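Local coordinates for cytosol aminopeptidase (Coxiella burnetii, PDB 3IJ3), which probably acts as a manganese-dependent metalloaminopeptidase of the M17 family, removing residues from the amino ends of peptides, at residues F254-L259 against N305-R310; Y312-V317 against T329-E334; T325-N330 against L410-A415. One frame throughout, in Å; residues are numbered along the deposited sequence. Where two conformers were deposited one is given.

Interaction 1. Residues F254-L259 against N305-R310; sequences FDSGGL and NAIGSR. With LI (lithium ion), chain C.
Asn305 is gripped from both its backbone and its side chain by Phe254, Asp255 and Ser256. Two backbone bonds make a short parallel bridge. Asn305 N donates to Phe254 O at 2.9 Å, and Ser256 N donates to Asn305 O at 3.1 Å. The hydroxyl of Ser256 adds a third bond, OG to Asn305 O at 2.7 Å. That carbonyl therefore takes two donors from one residue.

The side chains of Asp255 and Asn305 lie side by side and point the same way. Both have CG anti to the backbone N (chi1 -170° in each). Asn305 ND2 donates to Asp255 OD1 at 2.8 Å, on the syn side but tilted out of the carboxylate plane. Gly257 N reaches the same oxygen from the opposite face and closes an Asx turn. Ser256 OG likewise accepts from Gly258 N in an ST turn. These bonds fix the rotation of the carboxylate, whose other oxygen, OD2, binds the lithium ion at 2.3 Å.

Packing adds little. The Ile307 side chain runs past the Gly258 carbonyl, and it also packs on Ile307 of two neighbouring subunits.

Glu334 and Asp273 join Asp255 on the lithium. The contact thus forms one wall of the metal site at the ends of parallel strands in the M17 catalytic domain, where the family is expected to bind manganese.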
loop_
_atom_site.group_PDB
_atom_site.type_symbol
_atom_site.label_atom_id
_atom_site.label_comp_id
_atom_site.label_asym_id
_atom_site.label_seq_id
_atom_site.Cartn_x
_atom_site.Cartn_y
_atom_site.Cartn_z
ATOM N N PHE A 254 -17.700 4.577 18.878
ATOM C CA PHE A 254 -16.427 4.726 18.185
ATOM C C PHE A 254 -16.134 3.414 17.482
ATOM O O PHE A 254 -16.375 2.334 18.028
ATOM C CB PHE A 254 -15.242 5.118 19.070
ATOM C CG PHE A 254 -14.046 5.481 18.270
ATOM C CD1 PHE A 254 -14.009 6.701 17.593
ATOM C CD2 PHE A 254 -12.978 4.599 18.116
ATOM C CE1 PHE A 254 -12.933 7.042 16.787
ATOM C CE2 PHE A 254 -11.893 4.949 17.318
ATOM C CZ PHE A 254 -11.878 6.152 16.642
ATOM N N ASP A 255 -15.690 3.519 16.232
ATOM C CA ASP A 255 -15.339 2.349 15.458
ATOM C C ASP A 255 -13.860 2.378 15.037
ATOM O O ASP A 255 -13.461 3.145 14.164
ATOM C CB ASP A 255 -16.256 2.241 14.245
ATOM C CG ASP A 255 -16.112 0.915 13.496
ATOM O OD1 ASP A 255 -15.403 0.011 13.981
ATOM O OD2 ASP A 255 -16.726 0.832 12.402
ATOM N N SER A 256 -13.034 1.564 15.691
ATOM C CA SER A 256 -11.640 1.434 15.316
ATOM C C SER A 256 -11.487 0.454 14.162
ATOM O O SER A 256 -10.410 0.351 13.563
ATOM C CB SER A 256 -10.837 0.872 16.477
ATOM O OG SER A 256 -11.271 -0.466 16.777
ATOM N N GLY A 257 -12.553 -0.298 13.903
ATOM C CA GLY A 257 -12.542 -1.379 12.949
ATOM C C GLY A 257 -12.356 -2.719 13.629
ATOM O O GLY A 257 -12.676 -3.766 13.050
ATOM N N GLY A 258 -11.887 -2.701 14.887
ATOM C CA GLY A 258 -11.594 -3.943 15.598
ATOM C C GLY A 258 -10.277 -4.505 15.063
ATOM O O GLY A 258 -9.444 -3.763 14.513
ATOM N N LEU A 259 -10.068 -5.817 15.205
ATOM C CA LEU A 259 -8.810 -6.424 14.747
ATOM C C LEU A 259 -8.522 -6.137 13.256
ATOM O O LEU A 259 -7.365 -6.044 12.868
ATOM C CB LEU A 259 -8.787 -7.921 15.080
ATOM C CG LEU A 259 -8.593 -8.191 16.584
ATOM C CD1 LEU A 259 -8.827 -9.669 16.913
ATOM C CD2 LEU A 259 -7.204 -7.753 16.988
ATOM N N ASN A 305 -16.518 -0.367 19.114
ATOM C CA ASN A 305 -15.848 -1.463 18.412
ATOM C C ASN A 305 -14.369 -1.210 18.631
ATOM O O ASN A 305 -13.740 -0.472 17.888
ATOM C CB ASN A 305 -16.214 -1.489 16.927
ATOM C CG ASN A 305 -15.733 -2.748 16.212
ATOM O OD1 ASN A 305 -15.502 -3.795 16.849
ATOM N ND2 ASN A 305 -15.597 -2.660 14.876
ATOM N N ALA A 306 -13.822 -1.840 19.656
ATOM C CA ALA A 306 -12.462 -1.576 20.075
ATOM C C ALA A 306 -11.462 -2.665 19.773
ATOM O O ALA A 306 -11.817 -3.793 19.491
ATOM C CB ALA A 306 -12.452 -1.346 21.604
ATOM N N ILE A 307 -10.197 -2.277 19.894
ATOM C CA ILE A 307 -9.069 -3.184 19.741
ATOM C C ILE A 307 -8.479 -3.382 21.103
ATOM O O ILE A 307 -8.146 -2.422 21.817
ATOM C CB ILE A 307 -7.999 -2.642 18.807
ATOM C CG1 ILE A 307 -8.537 -2.628 17.387
ATOM C CG2 ILE A 307 -6.744 -3.524 18.877
ATOM C CD1 ILE A 307 -7.642 -1.933 16.405
ATOM N N GLY A 308 -8.388 -4.639 21.509
ATOM C CA GLY A 308 -7.806 -4.930 22.794
ATOM C C GLY A 308 -7.810 -6.429 23.053
ATOM O O GLY A 308 -8.214 -7.195 22.195
ATOM N N SER A 309 -7.411 -6.813 24.254
ATOM C CA SER A 309 -7.286 -8.233 24.611
ATOM C C SER A 309 -8.554 -9.049 24.385
ATOM O O SER A 309 -8.459 -10.220 24.076
ATOM C CB SER A 309 -6.856 -8.402 26.060
ATOM O OG SER A 309 -7.833 -7.950 26.985
ATOM N N ARG A 310 -9.718 -8.433 24.544
ATOM C CA ARG A 310 -11.010 -9.148 24.410
ATOM C C ARG A 310 -11.696 -9.040 23.039
ATOM O O ARG A 310 -12.814 -9.565 22.856
ATOM C CB ARG A 310 -11.985 -8.650 25.479
ATOM C CG ARG A 310 -11.515 -8.887 26.897
ATOM C CD ARG A 310 -12.520 -8.360 27.934
ATOM N NE ARG A 310 -12.868 -6.935 27.760
ATOM C CZ ARG A 310 -12.247 -5.898 28.337
ATOM N NH1 ARG A 310 -11.212 -6.068 29.157
ATOM N NH2 ARG A 310 -12.677 -4.667 28.094
HETATM LI LI LI C . -18.977 0.874 12.106
HETATM O O HOH W 1 -18.631 0.126 10.374
#

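Interaction 2. Residues Y312-V317 against T329-E334; sequences YRPGDV and TNTDAE. With LI (lithium ion), chain C.
Tyr312 reaches over Thr331 and sets its hydroxyl on the backbone there. Its OH donates to Thr331 O at 2.8 Å. The donor comes well off the C=O direction (113°) and is tilted from the carbonyl plane. Thr331 O also takes a bond from Asn305 ND2, so this buried carbonyl has two donors. The two side chains slide past each other in opposite directions. Thr331 CG2 lies over one ring face, offset toward the rim, and Thr331 CB is 3.7 Å from Tyr312 CE2. The phenol oxygen also packs 3.3 Å from Glu334 CB.

Arg313 turns away. Its NH1 makes a salt bridge to Asp316 OD2 at 3.0 Å, with OD2 at the edge of the guanidinium group and in its plane. Arg313 N holds the same oxygen from above the carboxylate plane. Glu182 and Glu304 of a neighbouring subunit bind the same guanidinium group.

Pro314 follows, and its CD meets Thr331 CG2 at 3.7 Å. With CG2 anti to its carbonyl carbon, Thr331 turns that methyl to the tyrosine and proline, while its OG1 bonds to Gly257 O. Gly315 lies in the type II turn from Arg313 to Asp316, with a positive phi of 94°, where a side chain would press on the preceding carbonyl.

In 329-334, an Asx turn from Asn330 OD1 to Asp332 N shapes the bend before Glu334. The Glu334 chain bends at chi2 (-64°), and its OE2 binds the lithium ion at 1.9 Å.

The contact joins the loop between strands 295-305 and 317-319 to the loop that leads from strand 325-327 into helix 335-347. Tyr312 and Glu334 both touch helix 217-223 and Asn305, and Glu334 also packs on strand 244-252.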
loop_
_atom_site.group_PDB
_atom_site.type_symbol
_atom_site.label_atom_id
_atom_site.label_comp_id
_atom_site.label_asym_id
_atom_site.label_seq_id
_atom_site.Cartn_x
_atom_site.Cartn_y
_atom_site.Cartn_z
ATOM N N TYR A 312 -13.365 -9.472 19.539
ATOM C CA TYR A 312 -13.925 -10.565 18.735
ATOM C C TYR A 312 -13.050 -10.640 17.455
ATOM O O TYR A 312 -12.465 -9.640 17.002
ATOM C CB TYR A 312 -15.433 -10.407 18.529
ATOM C CG TYR A 312 -15.936 -9.487 17.442
ATOM C CD1 TYR A 312 -16.983 -9.879 16.635
ATOM C CD2 TYR A 312 -15.403 -8.207 17.222
ATOM C CE1 TYR A 312 -17.491 -9.064 15.642
ATOM C CE2 TYR A 312 -15.904 -7.379 16.211
ATOM C CZ TYR A 312 -16.959 -7.809 15.426
ATOM O OH TYR A 312 -17.491 -7.041 14.411
ATOM N N ARG A 313 -12.938 -11.833 16.894
ATOM C CA ARG A 313 -11.965 -12.086 15.867
ATOM C C ARG A 313 -12.497 -12.587 14.542
ATOM O O ARG A 313 -13.571 -13.184 14.479
ATOM C CB ARG A 313 -11.057 -13.230 16.359
ATOM C CG ARG A 313 -10.568 -13.117 17.796
ATOM C CD ARG A 313 -10.105 -14.492 18.324
ATOM N NE ARG A 313 -9.776 -14.484 19.749
ATOM C CZ ARG A 313 -10.678 -14.598 20.734
ATOM N NH1 ARG A 313 -11.985 -14.757 20.474
ATOM N NH2 ARG A 313 -10.277 -14.557 21.991
ATOM N N PRO A 314 -11.700 -12.398 13.482
ATOM C CA PRO A 314 -12.040 -13.010 12.193
ATOM C C PRO A 314 -12.138 -14.496 12.402
ATOM O O PRO A 314 -11.273 -15.083 13.057
ATOM C CB PRO A 314 -10.847 -12.664 11.312
ATOM C CG PRO A 314 -10.318 -11.352 11.893
ATOM C CD PRO A 314 -10.602 -11.420 13.390
ATOM N N GLY A 315 -13.199 -15.109 11.889
ATOM C CA GLY A 315 -13.393 -16.532 12.047
ATOM C C GLY A 315 -14.253 -16.877 13.253
ATOM O O GLY A 315 -14.765 -17.995 13.345
ATOM N N ASP A 316 -14.419 -15.940 14.187
ATOM C CA ASP A 316 -15.291 -16.233 15.337
ATOM C C ASP A 316 -16.747 -16.365 14.858
ATOM O O ASP A 316 -17.150 -15.731 13.880
ATOM C CB ASP A 316 -15.206 -15.171 16.441
ATOM C CG ASP A 316 -13.947 -15.297 17.306
ATOM O OD1 ASP A 316 -13.221 -16.326 17.199
ATOM O OD2 ASP A 316 -13.725 -14.365 18.121
ATOM N N VAL A 317 -17.509 -17.209 15.534
ATOM C CA VAL A 317 -18.936 -17.371 15.234
ATOM C C VAL A 317 -19.702 -16.780 16.399
ATOM O O VAL A 317 -19.534 -17.210 17.547
ATOM C CB VAL A 317 -19.325 -18.827 14.971
ATOM C CG1 VAL A 317 -20.852 -18.934 14.797
ATOM C CG2 VAL A 317 -18.586 -19.372 13.744
ATOM N N THR A 329 -16.323 -12.404 9.198
ATOM C CA THR A 329 -15.316 -12.344 8.139
ATOM C C THR A 329 -14.690 -10.950 8.031
ATOM O O THR A 329 -13.748 -10.765 7.279
ATOM C CB THR A 329 -15.881 -12.795 6.777
ATOM O OG1 THR A 329 -17.078 -12.099 6.494
ATOM C CG2 THR A 329 -16.198 -14.294 6.811
ATOM N N ASN A 330 -15.231 -9.991 8.770
ATOM C CA ASN A 330 -14.698 -8.615 8.804
ATOM C C ASN A 330 -15.154 -8.021 10.113
ATOM O O ASN A 330 -16.354 -7.782 10.298
ATOM C CB ASN A 330 -15.220 -7.808 7.621
ATOM C CG ASN A 330 -14.700 -6.379 7.591
ATOM O OD1 ASN A 330 -13.918 -5.951 8.456
ATOM N ND2 ASN A 330 -15.134 -5.627 6.574
ATOM N N THR A 331 -14.228 -7.759 11.038
ATOM C CA THR A 331 -14.642 -7.203 12.333
ATOM C C THR A 331 -15.140 -5.751 12.207
ATOM O O THR A 331 -15.785 -5.232 13.112
ATOM C CB THR A 331 -13.489 -7.224 13.372
ATOM O OG1 THR A 331 -12.426 -6.390 12.913
ATOM C CG2 THR A 331 -12.986 -8.634 13.613
ATOM N N ASP A 332 -14.858 -5.125 11.065
ATOM C CA ASP A 332 -15.236 -3.735 10.791
ATOM C C ASP A 332 -16.645 -3.669 10.125
ATOM O O ASP A 332 -17.105 -2.591 9.786
ATOM C CB ASP A 332 -14.161 -3.081 9.944
ATOM C CG ASP A 332 -14.323 -1.556 9.812
ATOM O OD1 ASP A 332 -14.974 -0.926 10.647
ATOM O OD2 ASP A 332 -13.758 -0.996 8.861
ATOM N N ALA A 333 -17.312 -4.806 9.922
ATOM C CA ALA A 333 -18.723 -4.810 9.455
ATOM C C ALA A 333 -19.539 -5.159 10.706
ATOM O O ALA A 333 -20.352 -6.079 10.724
ATOM C CB ALA A 333 -18.955 -5.842 8.312
ATOM N N GLU A 334 -19.306 -4.407 11.775
ATOM C CA GLU A 334 -19.910 -4.677 13.101
ATOM C C GLU A 334 -21.306 -4.086 13.282
ATOM O O GLU A 334 -22.107 -4.565 14.103
ATOM C CB GLU A 334 -19.005 -4.101 14.224
ATOM C CG GLU A 334 -19.144 -2.593 14.576
ATOM C CD GLU A 334 -18.773 -1.647 13.455
ATOM O OE1 GLU A 334 -17.981 -2.045 12.594
ATOM O OE2 GLU A 334 -19.290 -0.498 13.431
HETATM LI LI LI C . -18.977 0.874 12.106
HETATM O O HOH W 1 -18.631 0.126 10.374
#

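Interaction 3. Residues T325-N330 against L410-A415; sequences TIEITN and LKSEVA
Ala415 packs its methyl group against the backbone and side chains of Thr325 and Glu327. This is the tight part of the contact. Ala415 CB lies 3.4 Å from Thr325 OG1, 3.5 Å from Glu327 N and 3.8 Å from Glu327 CB. The methyl therefore sits against the strand 325-327 between two side chains that point toward it. Thr325 OG1 has its polar partner across a subunit boundary, the carbonyl of Tyr143 of a neighbouring subunit. Val414 packs on that same tyrosine and on Val317.

The bond between Glu327 and the buried Ser412 belongs to this tight part too. Glu327 CG is anti to the backbone N (chi1 -179°) and the chain stays extended beyond it. This carries the carboxylate to the 410-415 loop. Ser412 OG donates to Glu327 OE1 at 2.6 Å, from above the carboxylate plane. The same OG accepts from Val414 N and from Ala415 N, at 2.9 Å for the latter, in an ST turn and an ST motif. The loop is curled round this hydroxyl.

The looser side is watered. Water 2 donates to Glu327 OE1 at 2.8 Å and accepts from Glu413 N, so it bridges the strand to the loop. Glu327 OE2 only brushes Val414 CG2, at 4.2 Å. Farther out, the exposed Lys411 makes a long salt bridge to Glu413 within its own loop.

One serine hydroxyl thus serves as donor to the carboxylate and as acceptor for two backbone amides. Those two N-H groups would be expected to polarise it and favour donation to Glu327. The chemistry implies a directional polar link beside a methyl set close against the strand's backbone, joining the strand to the loop that leads into strand 417-418.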
loop_
_atom_site.group_PDB
_atom_site.type_symbol
_atom_site.label_atom_id
_atom_site.label_comp_id
_atom_site.label_asym_id
_atom_site.label_seq_id
_atom_site.Cartn_x
_atom_site.Cartn_y
_atom_site.Cartn_z
ATOM N N THR A 325 -26.479 -18.235 13.430
ATOM C CA THR A 325 -25.043 -18.083 13.745
ATOM C C THR A 325 -24.398 -17.218 12.652
ATOM O O THR A 325 -24.693 -17.397 11.479
ATOM C CB THR A 325 -24.326 -19.422 13.883
ATOM O OG1 THR A 325 -24.586 -20.244 12.744
ATOM C CG2 THR A 325 -24.804 -20.125 15.175
ATOM N N ILE A 326 -23.517 -16.300 13.050
ATOM C CA ILE A 326 -22.824 -15.421 12.115
ATOM C C ILE A 326 -21.320 -15.654 12.203
ATOM O O ILE A 326 -20.740 -15.555 13.285
ATOM C CB ILE A 326 -23.021 -13.956 12.486
ATOM C CG1 ILE A 326 -24.506 -13.611 12.584
ATOM C CG2 ILE A 326 -22.346 -13.070 11.473
ATOM C CD1 ILE A 326 -24.681 -12.298 13.318
ATOM N N GLU A 327 -20.712 -15.987 11.082
ATOM C CA GLU A 327 -19.276 -16.125 11.013
ATOM C C GLU A 327 -18.731 -14.737 10.704
ATOM O O GLU A 327 -19.079 -14.131 9.671
ATOM C CB GLU A 327 -18.844 -17.107 9.939
ATOM C CG GLU A 327 -17.294 -17.257 9.907
ATOM C CD GLU A 327 -16.782 -18.207 8.845
ATOM O OE1 GLU A 327 -17.518 -18.486 7.861
ATOM O OE2 GLU A 327 -15.615 -18.676 8.997
ATOM N N ILE A 328 -17.843 -14.248 11.551
ATOM C CA ILE A 328 -17.254 -12.933 11.353
ATOM C C ILE A 328 -16.108 -13.011 10.352
ATOM O O ILE A 328 -15.052 -13.629 10.607
ATOM C CB ILE A 328 -16.724 -12.334 12.674
ATOM C CG1 ILE A 328 -17.843 -12.267 13.728
ATOM C CG2 ILE A 328 -16.082 -10.923 12.423
ATOM C CD1 ILE A 328 -19.114 -11.487 13.260
ATOM N N THR A 329 -16.323 -12.404 9.198
ATOM C CA THR A 329 -15.316 -12.344 8.139
ATOM C C THR A 329 -14.690 -10.950 8.031
ATOM O O THR A 329 -13.748 -10.765 7.279
ATOM C CB THR A 329 -15.881 -12.795 6.777
ATOM O OG1 THR A 329 -17.078 -12.099 6.494
ATOM C CG2 THR A 329 -16.198 -14.294 6.811
ATOM N N ASN A 330 -15.231 -9.991 8.770
ATOM C CA ASN A 330 -14.698 -8.615 8.804
ATOM C C ASN A 330 -15.154 -8.021 10.113
ATOM O O ASN A 330 -16.354 -7.782 10.298
ATOM C CB ASN A 330 -15.220 -7.808 7.621
ATOM C CG ASN A 330 -14.700 -6.379 7.591
ATOM O OD1 ASN A 330 -13.918 -5.951 8.456
ATOM N ND2 ASN A 330 -15.134 -5.627 6.574
ATOM N N LEU A 410 -22.892 -13.941 1.086
ATOM C CA LEU A 410 -22.903 -14.055 2.554
ATOM C C LEU A 410 -22.840 -15.542 2.990
ATOM O O LEU A 410 -23.060 -15.876 4.153
ATOM C CB LEU A 410 -24.132 -13.346 3.126
ATOM C CG LEU A 410 -24.091 -11.838 2.947
ATOM C CD1 LEU A 410 -25.416 -11.205 3.416
ATOM C CD2 LEU A 410 -22.899 -11.258 3.700
ATOM N N LYS A 411 -22.533 -16.431 2.052
ATOM C CA LYS A 411 -22.460 -17.878 2.356
ATOM C C LYS A 411 -21.276 -18.192 3.283
ATOM O O LYS A 411 -20.184 -17.657 3.093
ATOM C CB LYS A 411 -22.309 -18.690 1.057
ATOM C CG LYS A 411 -21.903 -20.160 1.264
ATOM C CD LYS A 411 -21.818 -20.948 -0.042
ATOM C CE LYS A 411 -21.149 -22.322 0.181
ATOM N NZ LYS A 411 -21.782 -23.066 1.321
ATOM N N SER A 412 -21.520 -19.041 4.288
ATOM C CA SER A 412 -20.476 -19.495 5.223
ATOM C C SER A 412 -20.374 -21.006 5.161
ATOM O O SER A 412 -21.395 -21.689 5.013
ATOM C CB SER A 412 -20.839 -19.099 6.664
ATOM O OG SER A 412 -19.883 -19.630 7.559
ATOM N N GLU A 413 -19.162 -21.542 5.248
ATOM C CA GLU A 413 -18.994 -22.978 5.327
ATOM C C GLU A 413 -19.201 -23.466 6.783
ATOM O O GLU A 413 -19.374 -24.670 7.010
ATOM C CB GLU A 413 -17.579 -23.404 4.891
ATOM C CG GLU A 413 -17.197 -23.030 3.462
ATOM C CD GLU A 413 -18.003 -23.781 2.422
ATOM O OE1 GLU A 413 -18.575 -24.823 2.746
ATOM O OE2 GLU A 413 -18.047 -23.326 1.266
ATOM N N VAL A 414 -19.191 -22.549 7.743
ATOM C CA VAL A 414 -19.241 -22.883 9.152
ATOM C C VAL A 414 -20.556 -22.494 9.845
ATOM O O VAL A 414 -21.146 -23.283 10.545
ATOM C CB VAL A 414 -18.054 -22.185 9.879
ATOM C CG1 VAL A 414 -18.077 -22.443 11.388
ATOM C CG2 VAL A 414 -16.740 -22.684 9.316
ATOM N N ALA A 415 -20.993 -21.276 9.631
ATOM C CA ALA A 415 -22.177 -20.727 10.286
ATOM C C ALA A 415 -23.333 -20.571 9.324
ATOM O O ALA A 415 -23.215 -20.891 8.137
ATOM C CB ALA A 415 -21.826 -19.338 10.893
HETATM O O HOH W 2 -16.761 -20.075 5.724
#

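How the interactions relate
All three contacts are largely buried. Interactions 1 and 2 share the lithium ion and water 1, with Asp255 from one and Glu334 from the other, and Thr331 joins the two directly. Interaction 3 lies farthest from the chain centre, with its own centre about 19 Å from that of interaction 1, and binds no metal. It shares Thr329 and Asn330 with interaction 2, and backbone contacts from Ile328 to Gly315 and Asp316 join the two. The chemistry changes along this path. Metal-bound carboxylates mark the inner end, whereas a methyl contact and a carboxylate with a watered edge mark the outer one. All three also reach a neighbouring subunit.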